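Local coordinates for GAF domain-containing protein (Thermoplasma acidophilum, PDB 4MN7) that acts as a type II free methionine-R-sulfoxide reductase built on a GAF domain, probably reducing the free amino acid sulfoxide to methionine, at residues Asp26-Lys39 and Ala42-Leu55. The protein carries 1 engineered substitution. Numbering follows the deposited sequence.
Sequences DWVGFYVLEHGKLK and AFVGEKTDHVEINL
Trp-27 NE1 donates to Glu-46 O at 2.7 Å, a bent bond (130° at the hydrogen) whose acceptor lies 16° out of the indole plane. Tyr-31 OH gives a bond of the same kind farther along, to His-50 O, 2.6 Å away in the plane of the phenol ring. Apolar atoms fill in around these donors: Trp-27 CZ2 touches Phe-43 CB at 3.7 Å and Thr-48 CG2 at 3.8 Å, and Ile-53, lying at about a right angle to Tyr-31, sets its CD1 against CE1 of that ring. The five-membered ring of Trp-27 and the Phe-43 ring are nearly parallel but slid apart, with slight overlap. With CG anti to the backbone N (chi1 -168°), Trp-27 sweeps across Gly-29, where a CB would strike CH2. Replacing Trp-27 by an alanine is likely to leave Glu-46 O without its indole donor and to open a gap beside Phe-43 and Thr-48. In the second shell, Thr-48 OG1 accepts from His-50 N in an ST turn, and a water joins that hydroxyl to Tyr-31 OH. Antiparallel pairing flanks the loop: Val-28 with Val-44 and Phe-30 with Ala-42 in one hairpin, Leu-38 with Ile-53 in the next. Between these paired ends, aromatic side chains supply the donors for loop carbonyls, tying 46-50 to the GAF sheet where strand pairing has lapsed.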
loop_
_atom_site.group_PDB
_atom_site.type_symbol
_atom_site.label_atom_id
_atom_site.label_comp_id
_atom_site.label_asym_id
_atom_site.label_seq_id
_atom_site.Cartn_x
_atom_site.Cartn_y
_atom_site.Cartn_z
ATOM N N ASP A 26 16.394 -11.946 -2.466
ATOM C CA ASP A 26 15.921 -13.293 -2.821
ATOM C C ASP A 26 14.669 -13.780 -2.115
ATOM O O ASP A 26 14.015 -14.633 -2.632
ATOM C CB ASP A 26 17.047 -14.305 -2.589
ATOM C CG ASP A 26 18.195 -14.077 -3.547
ATOM O OD1 ASP A 26 17.864 -14.105 -4.734
ATOM O OD2 ASP A 26 19.340 -13.796 -3.144
ATOM N N TRP A 27 14.323 -13.199 -0.954
ATOM C CA TRP A 27 13.132 -13.515 -0.209
ATOM C C TRP A 27 12.694 -12.213 0.447
ATOM O O TRP A 27 13.484 -11.507 1.034
ATOM C CB TRP A 27 13.430 -14.608 0.871
ATOM C CG TRP A 27 12.205 -15.230 1.520
ATOM C CD1 TRP A 27 11.484 -16.264 1.073
ATOM C CD2 TRP A 27 11.548 -14.762 2.686
ATOM N NE1 TRP A 27 10.434 -16.511 1.893
ATOM C CE2 TRP A 27 10.443 -15.582 2.892
ATOM C CE3 TRP A 27 11.805 -13.718 3.597
ATOM C CZ2 TRP A 27 9.570 -15.394 3.945
ATOM C CZ3 TRP A 27 10.931 -13.526 4.658
ATOM C CH2 TRP A 27 9.846 -14.375 4.837
ATOM N N VAL A 28 11.431 -11.892 0.305
ATOM C CA VAL A 28 10.844 -10.745 0.921
ATOM C C VAL A 28 9.585 -11.112 1.662
ATOM O O VAL A 28 8.703 -11.745 1.114
ATOM C CB VAL A 28 10.530 -9.673 -0.136
ATOM C CG1 VAL A 28 10.021 -8.407 0.564
ATOM C CG2 VAL A 28 11.796 -9.355 -0.933
ATOM N N GLY A 29 9.510 -10.691 2.906
ATOM C CA GLY A 29 8.320 -10.905 3.713
ATOM C C GLY A 29 7.954 -9.798 4.665
ATOM O O GLY A 29 8.809 -9.040 5.125
ATOM N N PHE A 30 6.653 -9.731 4.958
ATOM C CA PHE A 30 6.138 -8.899 5.971
ATOM C C PHE A 30 5.679 -9.766 7.127
ATOM O O PHE A 30 4.745 -10.628 6.986
ATOM C CB PHE A 30 4.960 -8.059 5.522
ATOM C CG PHE A 30 5.306 -6.889 4.589
ATOM C CD1 PHE A 30 5.712 -7.099 3.292
ATOM C CD2 PHE A 30 5.133 -5.579 4.998
ATOM C CE1 PHE A 30 5.989 -6.019 2.433
ATOM C CE2 PHE A 30 5.372 -4.518 4.125
ATOM C CZ PHE A 30 5.816 -4.752 2.845
ATOM N N TYR A 31 6.298 -9.484 8.273
ATOM C CA TYR A 31 5.871 -10.021 9.531
ATOM C C TYR A 31 5.144 -8.958 10.284
ATOM O O TYR A 31 5.582 -7.804 10.290
ATOM C CB TYR A 31 7.055 -10.480 10.375
ATOM C CG TYR A 31 7.680 -11.766 9.900
ATOM C CD1 TYR A 31 7.200 -12.996 10.347
ATOM C CD2 TYR A 31 8.760 -11.753 9.049
ATOM C CE1 TYR A 31 7.739 -14.169 9.902
ATOM C CE2 TYR A 31 9.354 -12.922 8.639
ATOM C CZ TYR A 31 8.830 -14.141 9.073
ATOM O OH TYR A 31 9.401 -15.322 8.649
ATOM N N VAL A 32 4.056 -9.342 10.949
ATOM C CA VAL A 32 3.272 -8.369 11.682
ATOM C C VAL A 32 3.076 -8.843 13.099
ATOM O O VAL A 32 2.929 -10.040 13.308
ATOM C CB VAL A 32 1.892 -8.197 11.085
ATOM C CG1 VAL A 32 1.126 -7.047 11.815
ATOM C CG2 VAL A 32 1.989 -7.968 9.584
ATOM N N LEU A 33 3.062 -7.917 14.062
ATOM C CA LEU A 33 2.831 -8.283 15.474
ATOM C C LEU A 33 1.367 -8.490 15.740
ATOM O O LEU A 33 0.550 -7.589 15.504
ATOM C CB LEU A 33 3.343 -7.213 16.438
ATOM C CG LEU A 33 4.856 -7.100 16.588
ATOM C CD1 LEU A 33 5.237 -5.764 17.223
ATOM C CD2 LEU A 33 5.420 -8.274 17.441
ATOM N N GLU A 34 1.028 -9.699 16.201
ATOM C CA GLU A 34 -0.315 -10.072 16.460
ATOM C C GLU A 34 -0.250 -10.745 17.809
ATOM O O GLU A 34 0.455 -11.738 17.934
ATOM C CB GLU A 34 -0.801 -11.040 15.343
ATOM C CG GLU A 34 -0.810 -10.349 13.974
ATOM C CD GLU A 34 -1.143 -11.220 12.804
ATOM O OE1 GLU A 34 -1.718 -12.267 13.096
ATOM O OE2 GLU A 34 -0.863 -10.857 11.588
ATOM N N HIS A 35 -0.902 -10.159 18.811
ATOM C CA HIS A 35 -0.910 -10.682 20.196
ATOM C C HIS A 35 0.495 -10.994 20.721
ATOM O O HIS A 35 0.753 -12.018 21.382
ATOM C CB HIS A 35 -1.795 -11.923 20.276
ATOM C CG HIS A 35 -3.191 -11.677 19.807
ATOM N ND1 HIS A 35 -4.162 -11.147 20.625
ATOM C CD2 HIS A 35 -3.759 -11.839 18.591
ATOM C CE1 HIS A 35 -5.284 -11.019 19.932
ATOM N NE2 HIS A 35 -5.058 -11.415 18.685
ATOM N N GLY A 36 1.416 -10.112 20.408
ATOM C CA GLY A 36 2.758 -10.194 20.989
ATOM C C GLY A 36 3.670 -11.197 20.344
ATOM O O GLY A 36 4.715 -11.496 20.869
ATOM N N LYS A 37 3.278 -11.697 19.181
ATOM C CA LYS A 37 4.129 -12.524 18.395
ATOM C C LYS A 37 4.115 -12.120 16.915
ATOM O O LYS A 37 3.095 -11.634 16.372
ATOM C CB LYS A 37 3.567 -13.948 18.570
ATOM C CG LYS A 37 4.316 -15.053 17.887
ATOM C CD LYS A 37 4.066 -16.410 18.567
ATOM C CE LYS A 37 2.630 -16.894 18.587
ATOM N NZ LYS A 37 2.545 -18.065 19.530
ATOM N N LEU A 38 5.239 -12.313 16.249
ATOM C CA LEU A 38 5.339 -12.039 14.827
ATOM C C LEU A 38 4.618 -13.111 13.996
ATOM O O LEU A 38 4.838 -14.289 14.203
ATOM C CB LEU A 38 6.800 -11.934 14.396
ATOM C CG LEU A 38 7.548 -10.678 14.938
ATOM C CD1 LEU A 38 9.048 -10.826 14.922
ATOM C CD2 LEU A 38 7.133 -9.444 14.154
ATOM N N LYS A 39 3.817 -12.665 13.019
ATOM C CA LYS A 39 3.132 -13.519 12.091
ATOM C C LYS A 39 3.392 -13.123 10.643
ATOM O O LYS A 39 3.129 -12.031 10.272
ATOM C CB LYS A 39 1.647 -13.444 12.388
ATOM C CG LYS A 39 0.744 -14.290 11.507
ATOM C CD LYS A 39 1.034 -15.780 11.565
ATOM C CE LYS A 39 0.382 -16.539 10.390
ATOM N NZ LYS A 39 -0.999 -16.033 10.095
ATOM N N ALA A 42 2.562 -11.872 4.413
ATOM C CA ALA A 42 2.804 -11.872 2.987
ATOM C C ALA A 42 4.267 -12.090 2.763
ATOM O O ALA A 42 5.128 -11.629 3.566
ATOM C CB ALA A 42 2.355 -10.540 2.349
ATOM N N PHE A 43 4.575 -12.776 1.666
ATOM C CA PHE A 43 5.953 -12.953 1.198
ATOM C C PHE A 43 6.049 -13.366 -0.259
ATOM O O PHE A 43 5.141 -13.969 -0.786
ATOM C CB PHE A 43 6.672 -14.063 1.983
ATOM C CG PHE A 43 6.189 -15.440 1.649
ATOM C CD1 PHE A 43 4.951 -15.882 2.110
ATOM C CD2 PHE A 43 6.962 -16.280 0.897
ATOM C CE1 PHE A 43 4.477 -17.131 1.783
ATOM C CE2 PHE A 43 6.528 -17.545 0.578
ATOM C CZ PHE A 43 5.266 -17.968 1.001
ATOM N N VAL A 44 7.200 -13.120 -0.853
ATOM C CA VAL A 44 7.551 -13.725 -2.121
ATOM C C VAL A 44 8.853 -14.424 -1.974
ATOM O O VAL A 44 9.804 -13.904 -1.357
ATOM C CB VAL A 44 7.638 -12.661 -3.249
ATOM C CG1 VAL A 44 8.165 -13.275 -4.529
ATOM C CG2 VAL A 44 6.243 -12.127 -3.545
ATOM N N GLY A 45 8.899 -15.616 -2.561
ATOM C CA GLY A 45 10.101 -16.458 -2.596
ATOM C C GLY A 45 9.769 -17.863 -2.093
ATOM O O GLY A 45 8.603 -18.222 -1.971
ATOM N N GLU A 46 10.797 -18.615 -1.738
ATOM C CA GLU A 46 10.665 -19.984 -1.202
ATOM C C GLU A 46 9.901 -20.000 0.141
ATOM O O GLU A 46 9.947 -19.034 0.923
ATOM C CB GLU A 46 12.095 -20.460 -0.975
ATOM C CG GLU A 46 12.430 -21.930 -0.901
ATOM C CD GLU A 46 13.860 -22.101 -0.363
ATOM O OE1 GLU A 46 14.655 -21.118 -0.439
ATOM O OE2 GLU A 46 14.194 -23.179 0.171
ATOM N N LYS A 47 9.236 -21.114 0.426
ATOM C CA LYS A 47 8.498 -21.308 1.672
ATOM C C LYS A 47 9.372 -21.278 2.869
ATOM O O LYS A 47 10.436 -21.898 2.884
ATOM C CB LYS A 47 7.811 -22.654 1.696
ATOM C CG LYS A 47 6.322 -22.543 1.480
ATOM C CD LYS A 47 5.609 -23.682 2.187
ATOM C CE LYS A 47 4.106 -23.579 2.034
ATOM N NZ LYS A 47 3.491 -24.911 2.301
ATOM N N THR A 48 8.952 -20.569 3.903
ATOM C CA THR A 48 9.758 -20.569 5.139
ATOM C C THR A 48 9.055 -21.418 6.164
ATOM O O THR A 48 7.842 -21.560 6.121
ATOM C CB THR A 48 10.026 -19.175 5.739
ATOM O OG1 THR A 48 10.830 -19.309 6.952
ATOM C CG2 THR A 48 8.730 -18.445 6.088
ATOM N N ASP A 49 9.822 -21.982 7.074
ATOM C CA ASP A 49 9.263 -22.691 8.219
ATOM C C ASP A 49 8.898 -21.739 9.377
ATOM O O ASP A 49 8.216 -22.148 10.327
ATOM C CB ASP A 49 10.277 -23.715 8.720
ATOM C CG ASP A 49 10.333 -24.954 7.837
ATOM O OD1 ASP A 49 9.242 -25.439 7.427
ATOM O OD2 ASP A 49 11.463 -25.435 7.565
ATOM N N HIS A 50 9.364 -20.481 9.297
ATOM C CA HIS A 50 9.207 -19.550 10.382
ATOM C C HIS A 50 8.114 -18.584 10.083
ATOM O O HIS A 50 8.365 -17.459 9.640
ATOM C CB HIS A 50 10.532 -18.854 10.630
ATOM C CG HIS A 50 11.644 -19.815 10.873
ATOM N ND1 HIS A 50 12.839 -19.769 10.183
ATOM C CD2 HIS A 50 11.722 -20.890 11.695
ATOM C CE1 HIS A 50 13.624 -20.743 10.605
ATOM N NE2 HIS A 50 12.972 -21.441 11.516
ATOM N N VAL A 51 6.910 -19.064 10.321
ATOM C CA VAL A 51 5.681 -18.338 10.081
ATOM C C VAL A 51 5.256 -17.549 11.311
ATOM O O VAL A 51 4.685 -16.470 11.147
ATOM C CB VAL A 51 4.583 -19.323 9.663
ATOM C CG1 VAL A 51 3.315 -18.606 9.304
ATOM C CG2 VAL A 51 5.092 -20.166 8.500
ATOM N N GLU A 52 5.467 -18.121 12.513
ATOM C CA GLU A 52 5.240 -17.415 13.792
ATOM C C GLU A 52 6.549 -17.346 14.522
ATOM O O GLU A 52 7.254 -18.354 14.636
ATOM C CB GLU A 52 4.234 -18.098 14.695
ATOM C CG GLU A 52 2.935 -18.505 14.011
ATOM C CD GLU A 52 2.979 -19.915 13.394
ATOM O OE1 GLU A 52 3.942 -20.680 13.699
ATOM O OE2 GLU A 52 2.035 -20.243 12.613
ATOM N N ILE A 53 6.907 -16.152 14.978
ATOM C CA ILE A 53 8.198 -15.935 15.680
ATOM C C ILE A 53 7.950 -15.247 16.997
ATOM O O ILE A 53 7.494 -14.114 17.049
ATOM C CB ILE A 53 9.204 -15.157 14.833
ATOM C CG1 ILE A 53 9.471 -15.898 13.486
ATOM C CG2 ILE A 53 10.537 -14.884 15.560
ATOM C CD1 ILE A 53 10.218 -14.970 12.518
ATOM N N ASN A 54 8.242 -15.973 18.061
ATOM C CA ASN A 54 8.201 -15.429 19.400
ATOM C C ASN A 54 9.327 -14.451 19.585
ATOM O O ASN A 54 10.349 -14.567 18.963
ATOM C CB ASN A 54 8.285 -16.572 20.428
ATOM C CG ASN A 54 7.005 -17.387 20.526
ATOM O OD1 ASN A 54 6.118 -17.161 21.414
ATOM N ND2 ASN A 54 6.977 -18.427 19.802
ATOM N N LEU A 55 9.072 -13.374 20.319
ATOM C CA LEU A 55 10.078 -12.371 20.613
ATOM C C LEU A 55 11.263 -13.043 21.283
ATOM O O LEU A 55 11.157 -13.656 22.333
ATOM C CB LEU A 55 9.498 -11.316 21.483
ATOM C CG LEU A 55 8.302 -10.531 20.876
ATOM C CD1 LEU A 55 7.779 -9.487 21.847
ATOM C CD2 LEU A 55 8.715 -9.897 19.583
HETATM O O HOH W 1 13.498 -17.228 -1.876
HETATM O O HOH W 2 11.732 -16.696 7.129
HETATM O O HOH W 3 6.274 -13.546 21.407
HETATM O O HOH W 4 4.581 -20.035 19.074
#